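Local coordinates for encapsidation protein (Bacillus phage phi29, PDB 5HD9) that serves as the ATPase of the phi29 DNA packaging motor, probably coupling ATP turnover in its N-terminal ASCE-fold domain to translocation of the genome into the capsid, at residues I118-N123 / S154-V159; F18-R23 / A183-P188; N61-V66 / H73-K78; G43-Y48 / G86-W91. All coordinates share one frame; numbering follows the deposited sequence.

Contact 1. Residues I118-N123 / S154-V159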
# COMPACT_ATOMS: atom_id res chain seq x y z
N ILE A 118 -0.29 -6.72 8.52
CA ILE A 118 -0.05 -7.71 9.56
C ILE A 118 -1.22 -7.70 10.54
O ILE A 118 -1.56 -6.64 11.07
CB ILE A 118 1.27 -7.45 10.32
CG1 ILE A 118 2.46 -7.56 9.37
CG2 ILE A 118 1.43 -8.43 11.48
CD1 ILE A 118 3.78 -7.10 9.97
N ARG A 119 -1.84 -8.86 10.76
CA ARG A 119 -2.92 -8.94 11.73
C ARG A 119 -2.31 -8.64 13.09
O ARG A 119 -1.65 -9.48 13.70
CB ARG A 119 -3.59 -10.32 11.71
CG ARG A 119 -4.61 -10.48 10.59
CD ARG A 119 -5.80 -9.53 10.75
NE ARG A 119 -6.65 -9.87 11.88
CZ ARG A 119 -7.64 -9.10 12.33
NH1 ARG A 119 -7.90 -7.94 11.74
NH2 ARG A 119 -8.37 -9.49 13.36
N GLU A 120 -2.57 -7.42 13.56
CA GLU A 120 -1.71 -6.76 14.53
C GLU A 120 -2.33 -6.66 15.92
O GLU A 120 -3.26 -5.88 16.10
CB GLU A 120 -1.36 -5.34 14.03
CG GLU A 120 -0.63 -4.43 15.04
CD GLU A 120 -0.83 -2.94 14.78
OE1 GLU A 120 -1.72 -2.58 13.98
OE2 GLU A 120 -0.09 -2.14 15.38
N LYS A 121 -1.85 -7.44 16.89
CA LYS A 121 -1.05 -8.65 16.72
C LYS A 121 -2.00 -9.77 17.06
O LYS A 121 -1.71 -10.96 16.87
CB LYS A 121 0.18 -8.68 17.65
CG LYS A 121 0.61 -7.32 18.20
CD LYS A 121 1.18 -6.45 17.10
CE LYS A 121 2.69 -6.60 16.96
NZ LYS A 121 3.41 -5.60 17.80
N ASP A 122 -3.17 -9.35 17.55
CA ASP A 122 -3.95 -10.11 18.52
C ASP A 122 -4.29 -11.53 18.10
O ASP A 122 -4.36 -12.43 18.94
CB ASP A 122 -5.24 -9.34 18.84
CG ASP A 122 -5.64 -9.46 20.30
OD1 ASP A 122 -5.66 -10.58 20.83
OD2 ASP A 122 -5.92 -8.41 20.91
N ASN A 123 -4.47 -11.74 16.81
CA ASN A 123 -4.85 -13.06 16.32
C ASN A 123 -4.57 -13.24 14.84
O ASN A 123 -4.81 -12.33 14.04
CB ASN A 123 -6.34 -13.31 16.61
CG ASN A 123 -6.81 -14.68 16.16
OD1 ASN A 123 -6.00 -15.53 15.79
ND2 ASN A 123 -8.12 -14.90 16.21
N SER A 154 2.87 -1.68 7.89
CA SER A 154 2.41 -2.12 9.21
C SER A 154 3.19 -1.44 10.32
O SER A 154 4.39 -1.18 10.19
CB SER A 154 2.55 -3.64 9.35
OG SER A 154 2.19 -4.05 10.66
N ASN A 155 2.50 -1.14 11.42
CA ASN A 155 3.15 -0.63 12.62
C ASN A 155 3.78 -1.79 13.39
O ASN A 155 4.62 -1.58 14.27
CB ASN A 155 2.16 0.12 13.51
CG ASN A 155 1.44 1.24 12.78
OD1 ASN A 155 0.21 1.30 12.79
ND2 ASN A 155 2.19 2.13 12.15
N ALA A 156 3.37 -3.00 13.05
CA ALA A 156 3.91 -4.20 13.67
C ALA A 156 5.20 -4.60 12.99
O ALA A 156 5.59 -4.04 11.96
CB ALA A 156 2.91 -5.34 13.60
N VAL A 157 5.87 -5.58 13.57
CA VAL A 157 7.13 -6.07 13.02
C VAL A 157 7.18 -7.57 13.33
O VAL A 157 8.15 -8.09 13.88
CB VAL A 157 8.33 -5.26 13.60
CG1 VAL A 157 8.27 -5.21 15.11
CG2 VAL A 157 9.69 -5.78 13.09
N SER A 158 6.09 -8.25 12.98
CA SER A 158 6.05 -9.70 12.99
C SER A 158 6.82 -10.21 11.78
O SER A 158 6.33 -10.15 10.66
CB SER A 158 4.62 -10.22 12.97
OG SER A 158 4.59 -11.64 12.85
N VAL A 159 8.03 -10.69 12.04
CA VAL A 159 8.93 -11.14 10.98
C VAL A 159 8.46 -12.50 10.46
O VAL A 159 8.95 -12.99 9.43
CB VAL A 159 10.38 -11.22 11.52
CG1 VAL A 159 11.35 -11.69 10.45
CG2 VAL A 159 10.80 -9.85 12.07
O HOH W 1 -0.56 -4.31 10.45
O HOH W 2 -0.13 -1.08 11.51
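Apolar contact across this loop pair is carried mainly by Ile118. Its CG1 lies beside its own backbone N (chi1 -63°), and with the chain extended to CD1 this branch runs along Ser154, CD1 reaching 3.5 Å from Ser154 OG. The other branch, anti to the backbone N, turns to the later residues: Ile118 CG2 is 4.0 Å from Ala156 CB and also touches Ser158 CB. The methyl of Ala156 meets a second patch of carbon, formed by the aliphatic parts of two exposed residues. Lys121 CE comes within 3.6 Å of Ala156 CB after bends along the lysine chain, and Glu120 CG rests on the same methyl. A cis peptide bond joins Glu120 to Lys121.

Polar links between 118-123 and 154-159 run through water. One water donates to Ile118 O at 2.6 Å and is 2.8 Å from Ser154 OG, which itself accepts from Ala156 N (143° at the hydrogen) and so closes an ST turn. A second water takes the N-H of Asn155 at 2.6 Å; it donates to Glu120 OE1 over a longer 3.3 Å and, weakly, to Asn155 OD1. The carboxylate and amide planes are 51° apart, and Asn155 ND2 is spent on Ala22 O.

Both segments are loops at the C-terminal ends of neighbouring parallel strands: 118-123 leads from strand 109-115 to helix 130-141, while 154-159 leads from strand 149-153 to helix 162-167.

Contact 2. Residues F18-R23 / A183-P188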
# COMPACT_ATOMS: atom_id res chain seq x y z
N PHE A 18 7.51 -4.31 1.69
CA PHE A 18 6.96 -4.36 3.04
C PHE A 18 7.69 -3.37 3.94
O PHE A 18 8.88 -3.54 4.23
CB PHE A 18 7.07 -5.77 3.62
CG PHE A 18 6.53 -6.85 2.72
CD1 PHE A 18 7.36 -7.49 1.81
CD2 PHE A 18 5.20 -7.22 2.78
CE1 PHE A 18 6.86 -8.48 0.98
CE2 PHE A 18 4.70 -8.21 1.96
CZ PHE A 18 5.54 -8.84 1.06
N VAL A 19 6.99 -2.33 4.39
CA VAL A 19 7.54 -1.37 5.34
C VAL A 19 6.93 -1.63 6.71
O VAL A 19 5.72 -1.49 6.89
CB VAL A 19 7.28 0.08 4.90
CG1 VAL A 19 8.10 1.04 5.75
CG2 VAL A 19 7.62 0.26 3.43
N ILE A 20 7.77 -2.02 7.67
CA ILE A 20 7.28 -2.49 8.96
C ILE A 20 7.96 -1.79 10.12
O ILE A 20 8.97 -1.10 9.95
CB ILE A 20 7.47 -4.02 9.09
CG1 ILE A 20 8.96 -4.38 9.07
CG2 ILE A 20 6.71 -4.73 7.98
CD1 ILE A 20 9.24 -5.86 9.29
N GLY A 21 7.40 -1.96 11.32
CA GLY A 21 7.85 -1.23 12.48
C GLY A 21 7.49 0.24 12.36
O GLY A 21 7.92 1.06 13.16
N ALA A 22 6.71 0.55 11.33
CA ALA A 22 6.34 1.93 11.02
C ALA A 22 5.60 2.57 12.18
O ALA A 22 4.48 2.19 12.50
CB ALA A 22 5.47 1.96 9.76
N ARG A 23 6.23 3.54 12.82
CA ARG A 23 5.58 4.24 13.92
C ARG A 23 4.80 5.42 13.36
O ARG A 23 5.23 6.10 12.42
CB ARG A 23 6.61 4.67 14.96
CG ARG A 23 7.11 3.48 15.76
CD ARG A 23 8.38 3.77 16.52
NE ARG A 23 8.13 4.34 17.84
CZ ARG A 23 8.89 5.27 18.41
NH1 ARG A 23 9.95 5.75 17.78
NH2 ARG A 23 8.58 5.71 19.62
N ALA A 183 11.41 -8.55 -4.11
CA ALA A 183 10.79 -8.01 -2.91
C ALA A 183 11.79 -7.24 -2.05
O ALA A 183 13.00 -7.38 -2.18
CB ALA A 183 10.15 -9.12 -2.10
N LEU A 184 11.24 -6.41 -1.16
CA LEU A 184 12.03 -5.54 -0.30
C LEU A 184 11.34 -5.37 1.05
O LEU A 184 10.12 -5.18 1.11
CB LEU A 184 12.22 -4.17 -0.98
CG LEU A 184 12.86 -3.06 -0.16
CD1 LEU A 184 14.30 -3.42 0.17
CD2 LEU A 184 12.79 -1.74 -0.91
N ILE A 185 12.11 -5.47 2.13
CA ILE A 185 11.59 -5.21 3.47
C ILE A 185 12.33 -4.03 4.07
O ILE A 185 13.55 -4.08 4.24
CB ILE A 185 11.74 -6.45 4.39
CG1 ILE A 185 10.91 -7.61 3.85
CG2 ILE A 185 11.30 -6.12 5.82
CD1 ILE A 185 11.16 -8.94 4.55
N GLU A 186 11.59 -2.97 4.38
CA GLU A 186 12.17 -1.79 5.01
C GLU A 186 11.72 -1.69 6.47
O GLU A 186 10.54 -1.84 6.77
CB GLU A 186 11.78 -0.51 4.27
CG GLU A 186 12.50 0.73 4.81
CD GLU A 186 12.05 2.01 4.15
OE1 GLU A 186 10.96 2.02 3.54
OE2 GLU A 186 12.79 3.02 4.23
N ILE A 187 12.67 -1.43 7.35
CA ILE A 187 12.37 -1.13 8.75
C ILE A 187 12.87 0.29 9.02
O ILE A 187 14.02 0.49 9.41
CB ILE A 187 13.03 -2.14 9.71
CG1 ILE A 187 12.50 -3.55 9.43
CG2 ILE A 187 12.72 -1.76 11.15
CD1 ILE A 187 13.29 -4.66 10.08
N PRO A 188 12.00 1.29 8.81
CA PRO A 188 12.45 2.67 8.94
C PRO A 188 12.82 3.04 10.37
O PRO A 188 12.12 2.64 11.31
CB PRO A 188 11.25 3.50 8.46
CG PRO A 188 10.35 2.53 7.77
CD PRO A 188 10.58 1.21 8.41
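Val19 crosses the ring of Pro188 at about a right angle, its CG1, anti to the backbone N, pressing to 3.4 Å from Pro188 CG, tighter than ordinary van der Waals contact. Val19 also lies alongside the extended Glu186, with CG1 3.7 Å from Glu186 OE1; that buried carboxylate is held by Tyr4 and Arg176. The face bearing Phe18 and Ile185 is apolar, Phe18 CD1 meeting Ile185 CG1 obliquely at 4.1 Å. Just beyond the strand, Ile20 places CG1 in the crowded position between backbone N and carbonyl carbon (chi1 64°). This sets Ile20 CG1 3.7 Å from Ile187 CG1, while its CD1 touches Ile185 CG2.

Three backbone bonds fix the parallel register: Phe18 N to Leu184 O at 2.8 Å, Glu186 N to Phe18 O at 2.8 Å, and Ile20 N to Glu186 O at 2.9 Å. The last is nearly straight (167°) and arrives almost along the C=O axis.

Strand 16-19 then gives way to a loop through Gly21 and on to helix 26-42, with Lys27 NZ bonding Arg23 O. This strand-loop-helix is consistent with the P-loop (Walker A) of an ASCE ATPase, flanked here by strand 183-186.

Contact 3. Residues N61-V66 / H73-K78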
# COMPACT_ATOMS: atom_id res chain seq x y z
N ASN A 61 -12.90 9.80 4.50
CA ASN A 61 -11.93 10.75 5.04
C ASN A 61 -10.52 10.55 4.48
O ASN A 61 -9.58 11.18 4.95
CB ASN A 61 -11.87 10.64 6.57
CG ASN A 61 -13.13 11.14 7.25
OD1 ASN A 61 -13.98 11.79 6.64
ND2 ASN A 61 -13.25 10.87 8.55
N TYR A 62 -10.39 9.69 3.48
CA TYR A 62 -9.09 9.27 2.96
C TYR A 62 -8.15 10.42 2.60
O TYR A 62 -6.96 10.38 2.91
CB TYR A 62 -9.28 8.37 1.73
CG TYR A 62 -8.00 7.89 1.09
CD1 TYR A 62 -7.36 6.74 1.53
CD2 TYR A 62 -7.43 8.59 0.03
CE1 TYR A 62 -6.19 6.29 0.93
CE2 TYR A 62 -6.26 8.15 -0.57
CZ TYR A 62 -5.64 7.00 -0.11
OH TYR A 62 -4.48 6.57 -0.72
N PHE A 63 -8.68 11.46 1.97
CA PHE A 63 -7.85 12.56 1.48
C PHE A 63 -7.57 13.65 2.51
O PHE A 63 -6.81 14.58 2.24
CB PHE A 63 -8.50 13.20 0.25
CG PHE A 63 -8.40 12.36 -0.99
CD1 PHE A 63 -7.16 12.03 -1.52
CD2 PHE A 63 -9.53 11.92 -1.65
CE1 PHE A 63 -7.05 11.26 -2.66
CE2 PHE A 63 -9.44 11.16 -2.80
CZ PHE A 63 -8.19 10.83 -3.30
N ASN A 64 -8.17 13.54 3.69
CA ASN A 64 -8.02 14.58 4.72
C ASN A 64 -6.57 14.80 5.14
O ASN A 64 -6.15 15.93 5.38
CB ASN A 64 -8.87 14.25 5.95
CG ASN A 64 -10.35 14.47 5.72
OD1 ASN A 64 -10.76 15.05 4.71
ND2 ASN A 64 -11.17 14.02 6.66
N ASP A 65 -5.81 13.71 5.24
CA ASP A 65 -4.39 13.79 5.60
C ASP A 65 -3.61 14.70 4.65
O ASP A 65 -2.77 15.48 5.07
CB ASP A 65 -3.75 12.40 5.61
CG ASP A 65 -4.08 11.60 6.85
OD1 ASP A 65 -4.35 12.21 7.90
OD2 ASP A 65 -4.06 10.35 6.76
N VAL A 66 -3.93 14.58 3.36
CA VAL A 66 -3.08 15.12 2.31
C VAL A 66 -3.73 16.26 1.53
O VAL A 66 -3.18 16.73 0.53
CB VAL A 66 -2.69 14.00 1.33
CG1 VAL A 66 -1.95 12.89 2.08
CG2 VAL A 66 -3.93 13.43 0.64
N HIS A 73 -6.20 20.91 -6.53
CA HIS A 73 -6.77 19.71 -7.11
C HIS A 73 -7.98 19.30 -6.28
O HIS A 73 -7.96 19.40 -5.05
CB HIS A 73 -5.74 18.58 -7.17
CG HIS A 73 -4.64 18.82 -8.15
ND1 HIS A 73 -4.75 18.53 -9.49
CD2 HIS A 73 -3.39 19.33 -7.98
CE1 HIS A 73 -3.63 18.85 -10.11
NE2 HIS A 73 -2.79 19.34 -9.22
N GLU A 74 -9.04 18.85 -6.94
CA GLU A 74 -10.24 18.42 -6.25
C GLU A 74 -10.15 16.93 -5.95
O GLU A 74 -10.21 16.10 -6.86
CB GLU A 74 -11.49 18.75 -7.07
CG GLU A 74 -12.74 19.05 -6.24
CD GLU A 74 -12.53 20.17 -5.23
OE1 GLU A 74 -11.71 21.08 -5.51
OE2 GLU A 74 -13.17 20.14 -4.16
N LEU A 75 -10.00 16.60 -4.67
CA LEU A 75 -9.85 15.22 -4.23
C LEU A 75 -11.17 14.74 -3.63
O LEU A 75 -11.63 15.26 -2.62
CB LEU A 75 -8.72 15.11 -3.20
CG LEU A 75 -7.41 15.79 -3.61
CD1 LEU A 75 -6.41 15.73 -2.47
CD2 LEU A 75 -6.84 15.15 -4.87
N VAL A 76 -11.76 13.73 -4.26
CA VAL A 76 -13.11 13.29 -3.92
C VAL A 76 -13.18 11.78 -3.69
O VAL A 76 -12.58 11.00 -4.43
CB VAL A 76 -14.12 13.68 -5.03
CG1 VAL A 76 -15.49 13.06 -4.78
CG2 VAL A 76 -14.23 15.19 -5.13
N VAL A 77 -13.92 11.39 -2.66
CA VAL A 77 -14.25 9.99 -2.44
C VAL A 77 -15.75 9.81 -2.62
O VAL A 77 -16.55 10.55 -2.05
CB VAL A 77 -13.85 9.52 -1.03
CG1 VAL A 77 -14.12 8.03 -0.87
CG2 VAL A 77 -12.38 9.81 -0.76
N LYS A 78 -16.13 8.84 -3.46
CA LYS A 78 -17.52 8.42 -3.60
C LYS A 78 -17.58 6.92 -3.41
O LYS A 78 -17.03 6.17 -4.22
CB LYS A 78 -18.09 8.80 -4.97
CG LYS A 78 -17.85 10.22 -5.43
CD LYS A 78 -18.58 10.45 -6.74
CE LYS A 78 -18.08 11.65 -7.49
NZ LYS A 78 -18.63 11.68 -8.88
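The ring of Phe63 fills the space between the rest of segment 61-66 and strand 75-78, and it takes part in most of the contacts. With CG anti to the carbonyl carbon (chi1 -74°), the side chain leaves its segment toward the strand, where one ring face receives the CB of Leu75. That carbon stands 3.7 Å from the centroid of the Phe63 ring and 18° off the ring normal, a CH-pi contact over the face but displaced toward the CG side, and it is 3.5 Å from Phe63 CG. Leu75 has its CG beside the backbone N (chi1 -49°) and is extended beyond, so CD1 reaches back to within 3.9 Å of Phe63 CD1.

The opposite face of the same ring is covered from within segment 61-66: Tyr62 CD2 sits over its centre, 3.7 Å above the plane. At the rim, Phe63 CE2 meets Val76 O at 3.5 Å, close to the ring plane. Val77 keeps CG2 beside its own backbone N, which brings this methyl obliquely to 3.7 Å from Phe63 CD2; it also brushes Tyr62 CB. Tyr62 itself, with CG anti to the backbone N, directs its ring away from the strand, where it stacks on Phe82 and meets Tyr48 edge-to-face. Two backbone bonds, Asn64 N to Asn61 O and Val66 N to Phe63 O at 3.1 Å, tie this segment together.

Phe63 and Val66 also rest on Ile36 of helix 26-42. The arrangement is an aromatic-aliphatic core in which 61-66 lies between that helix and the antiparallel hairpin 75-78/81-84, an edge extension of the ASCE sheet.

Contact 4. Residues G43-Y48 / G86-W91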
# COMPACT_ATOMS: atom_id res chain seq x y z
N GLY A 43 -1.12 10.09 -14.82
CA GLY A 43 -2.40 9.42 -14.94
C GLY A 43 -2.38 7.99 -14.45
O GLY A 43 -3.29 7.21 -14.73
N GLU A 44 -1.33 7.63 -13.72
CA GLU A 44 -1.24 6.32 -13.09
C GLU A 44 -2.25 6.22 -11.96
O GLU A 44 -2.33 7.10 -11.11
CB GLU A 44 0.17 6.06 -12.56
CG GLU A 44 1.25 6.05 -13.62
CD GLU A 44 2.64 5.78 -13.05
OE1 GLU A 44 2.75 5.49 -11.84
OE2 GLU A 44 3.62 5.88 -13.81
N GLN A 45 -3.02 5.14 -11.96
CA GLN A 45 -4.05 4.94 -10.94
C GLN A 45 -3.51 4.08 -9.80
O GLN A 45 -2.42 3.50 -9.91
CB GLN A 45 -5.29 4.31 -11.56
CG GLN A 45 -5.98 5.24 -12.55
CD GLN A 45 -7.01 4.52 -13.39
OE1 GLN A 45 -6.75 3.47 -13.96
NE2 GLN A 45 -8.21 5.10 -13.47
N PHE A 46 -4.25 4.02 -8.70
CA PHE A 46 -3.78 3.30 -7.53
C PHE A 46 -4.91 2.59 -6.80
O PHE A 46 -6.08 2.97 -6.92
CB PHE A 46 -3.07 4.26 -6.57
CG PHE A 46 -3.99 5.27 -5.93
CD1 PHE A 46 -4.30 6.45 -6.57
CD2 PHE A 46 -4.53 5.03 -4.67
CE1 PHE A 46 -5.14 7.38 -5.98
CE2 PHE A 46 -5.37 5.95 -4.08
CZ PHE A 46 -5.68 7.13 -4.73
N ILE A 47 -4.55 1.55 -6.06
CA ILE A 47 -5.50 0.81 -5.24
C ILE A 47 -5.05 0.81 -3.79
O ILE A 47 -3.91 0.48 -3.47
CB ILE A 47 -5.67 -0.64 -5.73
CG1 ILE A 47 -6.19 -0.64 -7.18
CG2 ILE A 47 -6.64 -1.40 -4.82
CD1 ILE A 47 -6.43 -2.01 -7.76
N TYR A 48 -5.97 1.21 -2.92
CA TYR A 48 -5.77 1.18 -1.48
C TYR A 48 -6.46 -0.06 -0.93
O TYR A 48 -7.68 -0.19 -1.01
CB TYR A 48 -6.32 2.46 -0.84
CG TYR A 48 -6.14 2.57 0.66
CD1 TYR A 48 -4.87 2.63 1.23
CD2 TYR A 48 -7.23 2.64 1.51
CE1 TYR A 48 -4.71 2.74 2.60
CE2 TYR A 48 -7.08 2.76 2.87
CZ TYR A 48 -5.82 2.81 3.41
OH TYR A 48 -5.67 2.92 4.78
N GLY A 86 -12.17 15.19 -10.93
CA GLY A 86 -13.32 14.64 -11.61
C GLY A 86 -13.04 13.36 -12.38
O GLY A 86 -13.94 12.80 -13.00
N LYS A 87 -11.79 12.89 -12.33
CA LYS A 87 -11.40 11.67 -13.02
C LYS A 87 -11.17 10.53 -12.03
O LYS A 87 -10.62 10.75 -10.96
CB LYS A 87 -10.13 11.90 -13.84
CG LYS A 87 -10.22 13.10 -14.77
CD LYS A 87 -9.05 13.14 -15.74
CE LYS A 87 -8.32 14.48 -15.70
NZ LYS A 87 -7.98 14.96 -17.07
N LEU A 88 -11.59 9.33 -12.41
CA LEU A 88 -11.34 8.15 -11.58
C LEU A 88 -9.84 7.91 -11.47
O LEU A 88 -9.17 7.68 -12.47
CB LEU A 88 -12.04 6.92 -12.17
CG LEU A 88 -11.92 5.62 -11.37
CD1 LEU A 88 -12.41 5.81 -9.93
CD2 LEU A 88 -12.69 4.51 -12.05
N ALA A 89 -9.32 7.98 -10.24
CA ALA A 89 -7.89 7.89 -10.00
C ALA A 89 -7.51 6.66 -9.19
O ALA A 89 -6.40 6.15 -9.29
CB ALA A 89 -7.40 9.15 -9.30
N GLY A 90 -8.44 6.17 -8.37
CA GLY A 90 -8.14 5.01 -7.54
C GLY A 90 -9.34 4.31 -6.95
O GLY A 90 -10.48 4.77 -7.08
N TRP A 91 -9.07 3.20 -6.28
CA TRP A 91 -10.08 2.36 -5.65
C TRP A 91 -9.65 1.96 -4.25
O TRP A 91 -8.47 1.71 -4.00
CB TRP A 91 -10.34 1.09 -6.46
CG TRP A 91 -10.80 1.32 -7.87
CD1 TRP A 91 -12.09 1.26 -8.32
CD2 TRP A 91 -9.99 1.62 -9.00
NE1 TRP A 91 -12.12 1.51 -9.67
CE2 TRP A 91 -10.84 1.74 -10.11
CE3 TRP A 91 -8.61 1.80 -9.19
CZ2 TRP A 91 -10.38 2.03 -11.39
CZ3 TRP A 91 -8.15 2.10 -10.45
CH2 TRP A 91 -9.03 2.21 -11.54
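Gln45 can be traced atom by atom across to strand 87-94. Its CB lies 3.1 Å from Ala89 O and 3.8 Å from Trp91 CZ3, and its CG still touches the Ala89 carbonyl, 3.4 Å from the same oxygen. The extended chain then carries CD to 3.6 Å from Trp91 CH2. At the tip the amide stands 71° to the indole plane: OE1 approaches the ring edge in plane and accepts from Asn108 N, while NE2 donates to Leu88 O at 2.9 Å in a fairly straight bond (162°). Leu88 O lies in the amide plane of Gln45, yet the donor sits above the carbonyl plane of Leu88 and not on a lone pair. Both ends of this buried amide are thus used, which fixes its rotation.

Phe46 has CG in the crowded position between backbone N and carbonyl carbon (chi1 68°), folding its ring over the neighbouring strand so that Gly90 CA stands 4.2 Å from the Phe46 ring centroid, over one face. On the other side of the sheet Ile47 CG1 meets Trp91 CE3 at 4.0 Å, obliquely to the indole.

The backbones pair in parallel: Phe46 N to Ala89 O, Trp91 N to Phe46 O, and Tyr48 N to Trp91 O, the last of 2.8 Å and nearly along the C=O axis. Ala89 and Gly90 together face Phe82, a classic beta bulge, at the place where the parallel ASCE sheet passes into its antiparallel extension, strands 81-84 and 75-78.

Overall arrangement
The four contacts fall into two pairs: contacts 2, 3 and 4 reach one mixed beta sheet, and contact 1 joins loops that follow two of its strands. Contacts 1 and 2, with centres 12 Å apart, touch at the probable nucleotide-binding end: Ala156 O and Asn155 ND2 reach Gly21 and Ala22 of the presumed P-loop. Contacts 3 and 4, also 12 Å apart, touch through Tyr62, which packs on Phe46 and Tyr48. The pairs are 24 to 28 Å apart, centre to centre. Along the chain, contact 2 spans all the others, contact 4 encloses contact 3, and contact 1 follows. The strand order 183-186, 16-19, 149-153, 109-115, 45-50 matches an ASCE core, which hairpin 75-78/81-84 extends.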